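Local coordinates for protein LbaCas13a H328A (C2c2) (Lachnospiraceae bacterium NK4A179, PDB 5WLH) that binds a pre-crRNA and, as a CRISPR Cas13a nuclease, uses its RNA guide to target RNA, which it cleaves with a preference for adenine, at residues L498-A503 with L1122-Y1127; R339-L344 with A427-L432; D1019-Q1024 with Y1068-K1073. All coordinates share one frame; numbering follows the deposited sequence.

Contact 1. Residues L498-A503 with L1122-Y1127; sequences LQRETA and LINWIY
Ile1123 makes the first and slightest touch on Ala503: its CG2 stands 4.5 Å from Ala503 O. The same methyl lies at the edge of the Tyr1127 ring, in its plane. Asn1124, next along, has CG anti to its backbone N (chi1 -177°). Asn1124 OD1 takes a weak hydrogen bond from Arg500 NE over 3.0 Å, bent to 128° at the hydrogen. The guanidinium and amide planes are turned steeply against each other, and Asn1124 OD1 also comes within 3.2 Å of Arg500 CD. Two waters complete the edge of the guanidinium: one accepts from both Arg500 NH2 and Asn1124 ND2, the other accepts from Arg500 NH1 and donates to Tyr1127 O. All three guanidinium nitrogens thus have partners on this helix, two of them through water, while Arg500 also packs on a sugar of the bound RNA. At Tyr1127 the contact turns apolar. Ala503 CB sits over the centre of the ring, 3.7 Å from its centroid, in a CH-pi contact, and Tyr1127 CB rests 3.9 Å from Arg500 CG. A third water donates to Ala503 O and, weakly, to Tyr1127 OH. The phenol is hydrogen-bonded to Glu1250, and Arg1246 makes a cation-pi contact with the ring. The axes of the two short helical segments approach to 8.7 Å, their directions 131° apart. Arg1246 and Arg603, which also touches Tyr1127, occur in sequences matching the R-X4-H motifs of HEPN ribonucleases, so this helix pair is consistent with the composite two-HEPN site of Cas13a.

Contact 2. Residues R339-L344 with A427-L432; sequences REFIKL and ARTGYL
Phe341 and Leu432 meet at about a right angle, Leu432 presenting a methyl to the ring. Leu432 CD1 stands over one face, shifted from the middle toward the rim, at 3.3 Å from Phe341 CG and 3.6 Å from the ring centroid, a tight CH-pi contact. The ring is directed there by a first torsion that puts Phe341 CG anti to the backbone N (chi1 -172°). Thr429 also crosses Phe341 at about a right angle, but at the ring's edge, where its OG1 lies near the ring plane and 3.6 Å from Phe341 CB. The same Thr429 OG1 also lies 3.9 Å from Arg339 CG, the two side chains passing at a slant. Ala427 CB, by contrast, makes a small apolar contact, with Leu344 CG at 4.0 Å and Ile342 CG1 at 4.1 Å. An alanine in place of Phe341 would probably leave Leu432 CD1 without its aromatic partner and open a gap toward Tyr371, Gln374 and Cys378 of helix 357-388.

The backbones themselves are joined by two bonds. Phe341 N donates to Ala427 O over 2.6 Å, nearly in line with the carbonyl bond. Thr429 N reaches Arg339 O over 2.9 Å, from well above the carbonyl plane, and a water donating to that same oxygen accepts from Gly430 N. In this way the loop's carbonyl and its water serve amides in the first turn of helix 429-458, where Arg428 holds the N-cap position. The two bonds flank Glu340 and Arg428 as a non-hydrogen-bonded antiparallel pair: an isolated beta bridge that ties the loop after helix 327-335 to the start of a long helix.

Contact 3. Residues D1019-Q1024 with Y1068-K1073; sequences DAVNDQ and YYKLKK
A tight hairpin, built from a type II' beta turn running from Val1021 to Gln1024 and a classic beta bulge, rests here on the flank of helix 1062-1075. In the bulge, Ala1020 and Val1021 both face Gln1024, whose carbonyl oxygen accepts from both of their amides; the bond from Val1021 N measures 2.9 Å. The turn is closed in the other direction by Gln1024 N donating to Val1021 O. Its second position, Asn1022, has a positive phi (56°), as a type II' turn requires.

This compact corner aims Ala1020, Val1021 and Gln1024 at the helix, and no hydrogen bond joins the two segments. Tyr1069 receives two of the three. Ala1020 CB approaches the ring obliquely, 3.8 Å from Tyr1069 CD2. Val1021 splits its methyls between two lysines: CG1 lies 3.8 Å from Lys1073 NZ, and CG2 is 4.1 Å from Lys1070 CE, so the ends of both long side chains border the valine on this largely exposed surface, Lys1073 with its ammonium nitrogen and Lys1070 with its last methylene. The Tyr1069 hydroxyl is tied by a hydrogen bond to Val1026 O, just past the hairpin's turn, which would limit swinging of the ring.

Gln1024 carries the closest packing. With its chain bent at chi2 (38°), which places CD, the amide lies stacked on the ring, their planes 11° apart, and NE2 is 3.7 Å from Tyr1069 CZ. Tyr1068 CD2 backs the opposite face of the same ring, while on the hairpin side Gln1024 CG hangs over the ring centre in a CH-pi contact, 3.3 Å from the centroid.

How the contacts relate
Contacts 1 and 2 are both partly buried, but contact 1 lies nearest the middle, its centre about 11 Å from that of the chain, against about 34 Å for contact 2; contact 3 sits at the surface. They share no helix or strand, and even contacts 1 and 2 stay about 20 Å apart at their nearest atoms. Contact 1 joins two long helices through an aromatic face and an arginine held by one weak direct bond and two waters, contact 2 relies on direct backbone bonds between a loop and a helix start, and contact 3 rests a hairpin on a helix by side-chain packing alone. Each sets a CH group over an aromatic face and approaches the bound RNA.

Contact 1. Residues L498-A503 with L1122-Y1127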
loop_
_atom_site.group_PDB
_atom_site.type_symbol
_atom_site.label_atom_id
_atom_site.label_comp_id
_atom_site.label_asym_id
_atom_site.label_seq_id
_atom_site.Cartn_x
_atom_site.Cartn_y
_atom_site.Cartn_z
ATOM N N LEU A 498 -11.005 -0.658 -0.691
ATOM C CA LEU A 498 -11.707 -1.930 -0.580
ATOM C C LEU A 498 -12.072 -2.466 -1.954
ATOM O O LEU A 498 -11.961 -3.676 -2.202
ATOM C CB LEU A 498 -12.960 -1.781 0.287
ATOM C CG LEU A 498 -13.701 -3.109 0.504
ATOM C CD1 LEU A 498 -12.832 -4.055 1.330
ATOM C CD2 LEU A 498 -15.054 -2.867 1.176
ATOM N N GLN A 499 -12.510 -1.580 -2.851
ATOM C CA GLN A 499 -12.816 -1.982 -4.222
ATOM C C GLN A 499 -11.607 -2.630 -4.889
ATOM O O GLN A 499 -11.719 -3.674 -5.551
ATOM C CB GLN A 499 -13.267 -0.753 -5.018
ATOM C CG GLN A 499 -13.794 -1.074 -6.397
ATOM C CD GLN A 499 -15.297 -1.184 -6.386
ATOM O OE1 GLN A 499 -16.006 -0.181 -6.264
ATOM N NE2 GLN A 499 -15.798 -2.408 -6.490
ATOM N N ARG A 500 -10.440 -2.004 -4.747
ATOM C CA ARG A 500 -9.236 -2.529 -5.391
ATOM C C ARG A 500 -8.782 -3.822 -4.724
ATOM O O ARG A 500 -8.416 -4.788 -5.404
ATOM C CB ARG A 500 -8.139 -1.465 -5.358
ATOM C CG ARG A 500 -6.889 -1.807 -6.131
ATOM C CD ARG A 500 -6.039 -0.544 -6.359
ATOM N NE ARG A 500 -5.590 -0.003 -5.078
ATOM C CZ ARG A 500 -6.061 1.092 -4.493
ATOM N NH1 ARG A 500 -7.008 1.819 -5.077
ATOM N NH2 ARG A 500 -5.567 1.467 -3.313
ATOM N N GLU A 501 -8.839 -3.879 -3.395
ATOM C CA GLU A 501 -8.513 -5.123 -2.711
ATOM C C GLU A 501 -9.447 -6.249 -3.141
ATOM O O GLU A 501 -9.005 -7.385 -3.358
ATOM C CB GLU A 501 -8.568 -4.909 -1.198
ATOM C CG GLU A 501 -7.480 -3.939 -0.686
ATOM C CD GLU A 501 -7.938 -3.028 0.467
ATOM O OE1 GLU A 501 -9.061 -3.198 0.971
ATOM O OE2 GLU A 501 -7.156 -2.130 0.865
ATOM N N THR A 502 -10.748 -5.956 -3.259
ATOM C CA THR A 502 -11.706 -6.973 -3.675
ATOM C C THR A 502 -11.447 -7.419 -5.102
ATOM O O THR A 502 -11.606 -8.601 -5.428
ATOM C CB THR A 502 -13.135 -6.425 -3.522
ATOM O OG1 THR A 502 -13.335 -6.053 -2.155
ATOM C CG2 THR A 502 -14.189 -7.474 -3.912
ATOM N N ALA A 503 -11.012 -6.492 -5.960
ATOM C CA ALA A 503 -10.748 -6.843 -7.349
ATOM C C ALA A 503 -9.664 -7.903 -7.439
ATOM O O ALA A 503 -9.704 -8.775 -8.316
ATOM C CB ALA A 503 -10.343 -5.597 -8.136
ATOM N N LEU A 1122 0.590 -7.011 -8.049
ATOM C CA LEU A 1122 0.507 -6.693 -9.469
ATOM C C LEU A 1122 -0.936 -6.448 -9.893
ATOM O O LEU A 1122 -1.222 -5.488 -10.601
ATOM C CB LEU A 1122 1.116 -7.818 -10.293
ATOM C CG LEU A 1122 2.648 -7.898 -10.167
ATOM C CD1 LEU A 1122 3.152 -9.184 -10.787
ATOM C CD2 LEU A 1122 3.356 -6.672 -10.785
ATOM N N ILE A 1123 -1.857 -7.293 -9.446
ATOM C CA ILE A 1123 -3.257 -7.096 -9.808
ATOM C C ILE A 1123 -3.813 -5.837 -9.151
ATOM O O ILE A 1123 -4.589 -5.096 -9.760
ATOM C CB ILE A 1123 -4.076 -8.342 -9.449
ATOM C CG1 ILE A 1123 -3.587 -9.532 -10.300
ATOM C CG2 ILE A 1123 -5.560 -8.109 -9.832
ATOM C CD1 ILE A 1123 -4.113 -10.885 -9.826
ATOM N N ASN A 1124 -3.424 -5.576 -7.905
ATOM C CA ASN A 1124 -3.788 -4.317 -7.260
ATOM C C ASN A 1124 -3.381 -3.130 -8.134
ATOM O O ASN A 1124 -4.185 -2.232 -8.404
ATOM C CB ASN A 1124 -3.126 -4.270 -5.879
ATOM C CG ASN A 1124 -3.490 -3.035 -5.073
ATOM O OD1 ASN A 1124 -3.250 -1.910 -5.497
ATOM N ND2 ASN A 1124 -4.004 -3.251 -3.860
ATOM N N TRP A 1125 -2.133 -3.127 -8.613
ATOM C CA TRP A 1125 -1.668 -2.049 -9.480
ATOM C C TRP A 1125 -2.488 -1.967 -10.763
ATOM O O TRP A 1125 -2.735 -0.871 -11.279
ATOM C CB TRP A 1125 -0.198 -2.268 -9.821
ATOM C CG TRP A 1125 0.715 -1.812 -8.736
ATOM C CD1 TRP A 1125 0.481 -0.823 -7.812
ATOM C CD2 TRP A 1125 2.027 -2.321 -8.466
ATOM N NE1 TRP A 1125 1.597 -0.677 -6.986
ATOM C CE2 TRP A 1125 2.550 -1.587 -7.376
ATOM C CE3 TRP A 1125 2.807 -3.326 -9.046
ATOM C CZ2 TRP A 1125 3.825 -1.834 -6.846
ATOM C CZ3 TRP A 1125 4.068 -3.556 -8.545
ATOM C CH2 TRP A 1125 4.565 -2.819 -7.442
ATOM N N ILE A 1126 -2.891 -3.115 -11.313
ATOM C CA ILE A 1126 -3.748 -3.069 -12.503
ATOM C C ILE A 1126 -4.983 -2.229 -12.224
ATOM O O ILE A 1126 -5.376 -1.375 -13.029
ATOM C CB ILE A 1126 -4.146 -4.482 -12.957
ATOM C CG1 ILE A 1126 -2.963 -5.158 -13.640
ATOM C CG2 ILE A 1126 -5.390 -4.397 -13.895
ATOM C CD1 ILE A 1126 -3.134 -6.656 -13.825
ATOM N N TYR A 1127 -5.630 -2.481 -11.086
ATOM C CA TYR A 1127 -6.878 -1.785 -10.791
ATOM C C TYR A 1127 -6.636 -0.368 -10.314
ATOM O O TYR A 1127 -7.516 0.483 -10.479
ATOM C CB TYR A 1127 -7.708 -2.628 -9.812
ATOM C CG TYR A 1127 -8.348 -3.744 -10.612
ATOM C CD1 TYR A 1127 -9.529 -3.520 -11.323
ATOM C CD2 TYR A 1127 -7.720 -4.979 -10.749
ATOM C CE1 TYR A 1127 -10.092 -4.513 -12.110
ATOM C CE2 TYR A 1127 -8.290 -5.988 -11.524
ATOM C CZ TYR A 1127 -9.466 -5.754 -12.201
ATOM O OH TYR A 1127 -10.018 -6.751 -12.981
HETATM O O HOH W 1 -8.230 1.652 -7.825
HETATM O O HOH W 2 -4.028 -0.671 -2.160
HETATM O O HOH W 3 -11.199 -8.098 -10.502
#

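Contact 2. Residues R339-L344 with A427-L432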
loop_
_atom_site.group_PDB
_atom_site.type_symbol
_atom_site.label_atom_id
_atom_site.label_comp_id
_atom_site.label_asym_id
_atom_site.label_seq_id
_atom_site.Cartn_x
_atom_site.Cartn_y
_atom_site.Cartn_z
ATOM N N ARG A 339 26.314 16.887 -22.764
ATOM C CA ARG A 339 26.542 18.111 -22.013
ATOM C C ARG A 339 26.395 17.867 -20.514
ATOM O O ARG A 339 25.513 17.124 -20.069
ATOM C CB ARG A 339 25.548 19.176 -22.469
ATOM C CG ARG A 339 25.914 20.583 -22.086
ATOM C CD ARG A 339 25.104 21.579 -22.884
ATOM N NE ARG A 339 24.631 21.039 -24.157
ATOM C CZ ARG A 339 24.085 21.785 -25.110
ATOM N NH1 ARG A 339 23.954 23.091 -24.918
ATOM N NH2 ARG A 339 23.673 21.235 -26.247
ATOM N N GLU A 340 27.265 18.498 -19.733
ATOM C CA GLU A 340 27.243 18.379 -18.283
ATOM C C GLU A 340 26.489 19.565 -17.700
ATOM O O GLU A 340 26.741 20.710 -18.082
ATOM C CB GLU A 340 28.666 18.320 -17.722
ATOM C CG GLU A 340 29.514 17.252 -18.373
ATOM C CD GLU A 340 30.766 16.938 -17.582
ATOM O OE1 GLU A 340 31.154 17.762 -16.722
ATOM O OE2 GLU A 340 31.363 15.864 -17.826
ATOM N N PHE A 341 25.545 19.289 -16.790
ATOM C CA PHE A 341 24.812 20.376 -16.145
ATOM C C PHE A 341 25.682 21.111 -15.135
ATOM O O PHE A 341 25.656 22.347 -15.064
ATOM C CB PHE A 341 23.553 19.820 -15.467
ATOM C CG PHE A 341 22.619 20.874 -14.922
ATOM C CD1 PHE A 341 21.886 21.672 -15.777
ATOM C CD2 PHE A 341 22.449 21.029 -13.551
ATOM C CE1 PHE A 341 21.017 22.623 -15.288
ATOM C CE2 PHE A 341 21.565 21.975 -13.049
ATOM C CZ PHE A 341 20.846 22.773 -13.925
ATOM N N ILE A 342 26.435 20.361 -14.331
ATOM C CA ILE A 342 27.423 20.877 -13.395
ATOM C C ILE A 342 28.695 20.060 -13.559
ATOM O O ILE A 342 28.683 18.932 -14.055
ATOM C CB ILE A 342 26.962 20.802 -11.922
ATOM C CG1 ILE A 342 26.539 19.372 -11.567
ATOM C CG2 ILE A 342 25.838 21.778 -11.652
ATOM C CD1 ILE A 342 26.354 19.179 -10.079
ATOM N N LYS A 343 29.804 20.646 -13.129
ATOM C CA LYS A 343 31.067 19.924 -13.060
ATOM C C LYS A 343 31.135 19.207 -11.712
ATOM O O LYS A 343 31.076 19.842 -10.655
ATOM C CB LYS A 343 32.250 20.878 -13.276
ATOM C CG LYS A 343 32.397 22.004 -12.243
ATOM C CD LYS A 343 33.363 21.613 -11.121
ATOM C CE LYS A 343 33.065 22.383 -9.845
ATOM N NZ LYS A 343 33.515 21.609 -8.660
ATOM N N LEU A 344 31.213 17.898 -11.747
ATOM C CA LEU A 344 31.291 17.209 -10.470
ATOM C C LEU A 344 32.708 17.309 -9.900
ATOM O O LEU A 344 33.682 17.186 -10.643
ATOM C CB LEU A 344 30.903 15.747 -10.636
ATOM C CG LEU A 344 29.429 15.528 -10.985
ATOM C CD1 LEU A 344 29.167 14.060 -11.172
ATOM C CD2 LEU A 344 28.557 16.109 -9.890
ATOM N N ALA A 427 24.133 14.241 -13.439
ATOM C CA ALA A 427 24.691 15.557 -13.694
ATOM C C ALA A 427 24.663 15.936 -15.166
ATOM O O ALA A 427 25.163 17.011 -15.514
ATOM C CB ALA A 427 26.131 15.629 -13.173
ATOM N N ARG A 428 24.123 15.075 -16.033
ATOM C CA ARG A 428 24.025 15.367 -17.460
ATOM C C ARG A 428 22.819 16.256 -17.727
ATOM O O ARG A 428 21.719 15.989 -17.233
ATOM C CB ARG A 428 23.906 14.080 -18.281
ATOM C CG ARG A 428 25.047 13.090 -18.084
ATOM C CD ARG A 428 25.143 12.089 -19.243
ATOM N NE ARG A 428 25.193 10.697 -18.770
ATOM C CZ ARG A 428 26.283 10.097 -18.291
ATOM N NH1 ARG A 428 27.434 10.755 -18.228
ATOM N NH2 ARG A 428 26.226 8.836 -17.882
ATOM N N THR A 429 23.021 17.305 -18.524
ATOM C CA THR A 429 21.925 18.229 -18.803
ATOM C C THR A 429 20.740 17.509 -19.432
ATOM O O THR A 429 19.580 17.799 -19.102
ATOM C CB THR A 429 22.413 19.357 -19.710
ATOM O OG1 THR A 429 23.494 20.027 -19.058
ATOM C CG2 THR A 429 21.292 20.364 -19.949
ATOM N N GLY A 430 21.012 16.563 -20.335
ATOM C CA GLY A 430 19.933 15.854 -21.011
ATOM C C GLY A 430 19.199 14.877 -20.114
ATOM O O GLY A 430 18.034 14.551 -20.367
ATOM N N TYR A 431 19.869 14.360 -19.083
ATOM C CA TYR A 431 19.135 13.611 -18.068
ATOM C C TYR A 431 18.100 14.507 -17.407
ATOM O O TYR A 431 16.936 14.123 -17.238
ATOM C CB TYR A 431 20.092 13.054 -17.014
ATOM C CG TYR A 431 19.371 12.516 -15.800
ATOM C CD1 TYR A 431 18.899 11.214 -15.777
ATOM C CD2 TYR A 431 19.148 13.319 -14.682
ATOM C CE1 TYR A 431 18.227 10.709 -14.658
ATOM C CE2 TYR A 431 18.476 12.833 -13.572
ATOM C CZ TYR A 431 18.027 11.529 -13.570
ATOM O OH TYR A 431 17.381 11.054 -12.463
ATOM N N LEU A 432 18.519 15.709 -17.014
ATOM C CA LEU A 432 17.635 16.621 -16.301
ATOM C C LEU A 432 16.530 17.151 -17.202
ATOM O O LEU A 432 15.368 17.240 -16.783
ATOM C CB LEU A 432 18.442 17.778 -15.732
ATOM C CG LEU A 432 19.482 17.337 -14.714
ATOM C CD1 LEU A 432 20.330 18.516 -14.339
ATOM C CD2 LEU A 432 18.795 16.744 -13.481
HETATM O O HOH W 4 23.466 16.102 -21.481
HETATM O O HOH W 5 24.400 22.343 -19.781
#

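Contact 3. Residues D1019-Q1024 with Y1068-K1073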
loop_
_atom_site.group_PDB
_atom_site.type_symbol
_atom_site.label_atom_id
_atom_site.label_comp_id
_atom_site.label_asym_id
_atom_site.label_seq_id
_atom_site.Cartn_x
_atom_site.Cartn_y
_atom_site.Cartn_z
ATOM N N ASP A 1019 13.851 -47.521 7.254
ATOM C CA ASP A 1019 14.518 -46.875 8.374
ATOM C C ASP A 1019 15.096 -45.537 7.934
ATOM O O ASP A 1019 15.683 -45.421 6.855
ATOM C CB ASP A 1019 15.627 -47.769 8.930
ATOM C CG ASP A 1019 15.131 -48.711 10.009
ATOM O OD1 ASP A 1019 13.919 -49.007 10.033
ATOM O OD2 ASP A 1019 15.952 -49.150 10.841
ATOM N N ALA A 1020 14.915 -44.519 8.777
ATOM C CA ALA A 1020 15.462 -43.188 8.526
ATOM C C ALA A 1020 16.774 -42.972 9.275
ATOM O O ALA A 1020 17.801 -42.679 8.658
ATOM C CB ALA A 1020 14.435 -42.113 8.911
ATOM N N VAL A 1021 16.751 -43.116 10.599
ATOM C CA VAL A 1021 17.942 -43.011 11.438
ATOM C C VAL A 1021 17.799 -43.977 12.608
ATOM O O VAL A 1021 16.816 -43.912 13.355
ATOM C CB VAL A 1021 18.158 -41.569 11.939
ATOM C CG1 VAL A 1021 18.930 -41.556 13.256
ATOM C CG2 VAL A 1021 18.909 -40.767 10.905
ATOM N N ASN A 1022 18.768 -44.875 12.775
ATOM C CA ASN A 1022 18.786 -45.828 13.896
ATOM C C ASN A 1022 17.474 -46.615 13.858
ATOM O O ASN A 1022 17.148 -47.193 12.815
ATOM C CB ASN A 1022 19.065 -45.070 15.188
ATOM C CG ASN A 1022 20.541 -44.810 15.399
ATOM O OD1 ASN A 1022 21.365 -45.114 14.535
ATOM N ND2 ASN A 1022 20.884 -44.238 16.545
ATOM N N ASP A 1023 16.701 -46.658 14.941
ATOM C CA ASP A 1023 15.391 -47.295 14.921
ATOM C C ASP A 1023 14.278 -46.324 14.544
ATOM O O ASP A 1023 13.103 -46.619 14.792
ATOM C CB ASP A 1023 15.089 -47.944 16.276
ATOM C CG ASP A 1023 15.543 -47.095 17.442
ATOM O OD1 ASP A 1023 15.101 -45.929 17.553
ATOM O OD2 ASP A 1023 16.348 -47.604 18.252
ATOM N N GLN A 1024 14.623 -45.170 13.973
ATOM C CA GLN A 1024 13.632 -44.219 13.490
ATOM C C GLN A 1024 13.361 -44.511 12.025
ATOM O O GLN A 1024 14.273 -44.439 11.194
ATOM C CB GLN A 1024 14.106 -42.777 13.642
ATOM C CG GLN A 1024 13.051 -41.692 13.443
ATOM C CD GLN A 1024 11.685 -42.045 13.995
ATOM O OE1 GLN A 1024 11.404 -41.803 15.168
ATOM N NE2 GLN A 1024 10.810 -42.571 13.141
ATOM N N TYR A 1068 15.829 -33.933 9.945
ATOM C CA TYR A 1068 14.669 -33.645 10.784
ATOM C C TYR A 1068 14.672 -34.511 12.043
ATOM O O TYR A 1068 14.505 -34.009 13.161
ATOM C CB TYR A 1068 13.388 -33.864 9.973
ATOM C CG TYR A 1068 12.120 -33.921 10.793
ATOM C CD1 TYR A 1068 11.523 -32.764 11.262
ATOM C CD2 TYR A 1068 11.512 -35.136 11.085
ATOM C CE1 TYR A 1068 10.362 -32.811 12.017
ATOM C CE2 TYR A 1068 10.355 -35.193 11.832
ATOM C CZ TYR A 1068 9.783 -34.022 12.299
ATOM O OH TYR A 1068 8.628 -34.069 13.050
ATOM N N TYR A 1069 14.874 -35.819 11.877
ATOM C CA TYR A 1069 14.876 -36.717 13.028
ATOM C C TYR A 1069 16.076 -36.464 13.932
ATOM O O TYR A 1069 15.946 -36.504 15.161
ATOM C CB TYR A 1069 14.845 -38.167 12.555
ATOM C CG TYR A 1069 13.471 -38.589 12.110
ATOM C CD1 TYR A 1069 12.376 -38.441 12.954
ATOM C CD2 TYR A 1069 13.260 -39.122 10.851
ATOM C CE1 TYR A 1069 11.115 -38.824 12.552
ATOM C CE2 TYR A 1069 11.997 -39.506 10.447
ATOM C CZ TYR A 1069 10.935 -39.350 11.297
ATOM O OH TYR A 1069 9.679 -39.733 10.887
ATOM N N LYS A 1070 17.245 -36.184 13.346
ATOM C CA LYS A 1070 18.436 -35.931 14.154
ATOM C C LYS A 1070 18.261 -34.692 15.023
ATOM O O LYS A 1070 18.632 -34.695 16.202
ATOM C CB LYS A 1070 19.667 -35.782 13.260
ATOM C CG LYS A 1070 20.192 -37.086 12.659
ATOM C CD LYS A 1070 21.533 -36.857 11.965
ATOM C CE LYS A 1070 22.054 -38.121 11.286
ATOM N NZ LYS A 1070 22.666 -39.094 12.242
ATOM N N LEU A 1071 17.697 -33.621 14.457
ATOM C CA LEU A 1071 17.462 -32.419 15.244
ATOM C C LEU A 1071 16.299 -32.604 16.209
ATOM O O LEU A 1071 16.283 -31.986 17.282
ATOM C CB LEU A 1071 17.202 -31.226 14.321
ATOM C CG LEU A 1071 18.445 -30.666 13.639
ATOM C CD1 LEU A 1071 18.064 -29.929 12.361
ATOM C CD2 LEU A 1071 19.193 -29.751 14.583
ATOM N N LYS A 1072 15.309 -33.418 15.831
ATOM C CA LYS A 1072 14.258 -33.811 16.762
ATOM C C LYS A 1072 14.877 -34.388 18.034
ATOM O O LYS A 1072 14.594 -33.924 19.144
ATOM C CB LYS A 1072 13.320 -34.823 16.084
ATOM C CG LYS A 1072 11.965 -35.145 16.788
ATOM C CD LYS A 1072 12.095 -35.761 18.199
ATOM C CE LYS A 1072 12.826 -37.114 18.208
ATOM N NZ LYS A 1072 12.821 -37.732 19.562
ATOM N N LYS A 1073 15.728 -35.410 17.876
ATOM C CA LYS A 1073 16.397 -36.034 19.016
ATOM C C LYS A 1073 17.161 -35.004 19.836
ATOM O O LYS A 1073 16.976 -34.901 21.054
ATOM C CB LYS A 1073 17.354 -37.135 18.535
ATOM C CG LYS A 1073 16.868 -38.568 18.773
ATOM C CD LYS A 1073 17.898 -39.606 18.324
ATOM C CE LYS A 1073 18.009 -39.660 16.797
ATOM N NZ LYS A 1073 16.776 -40.174 16.128
#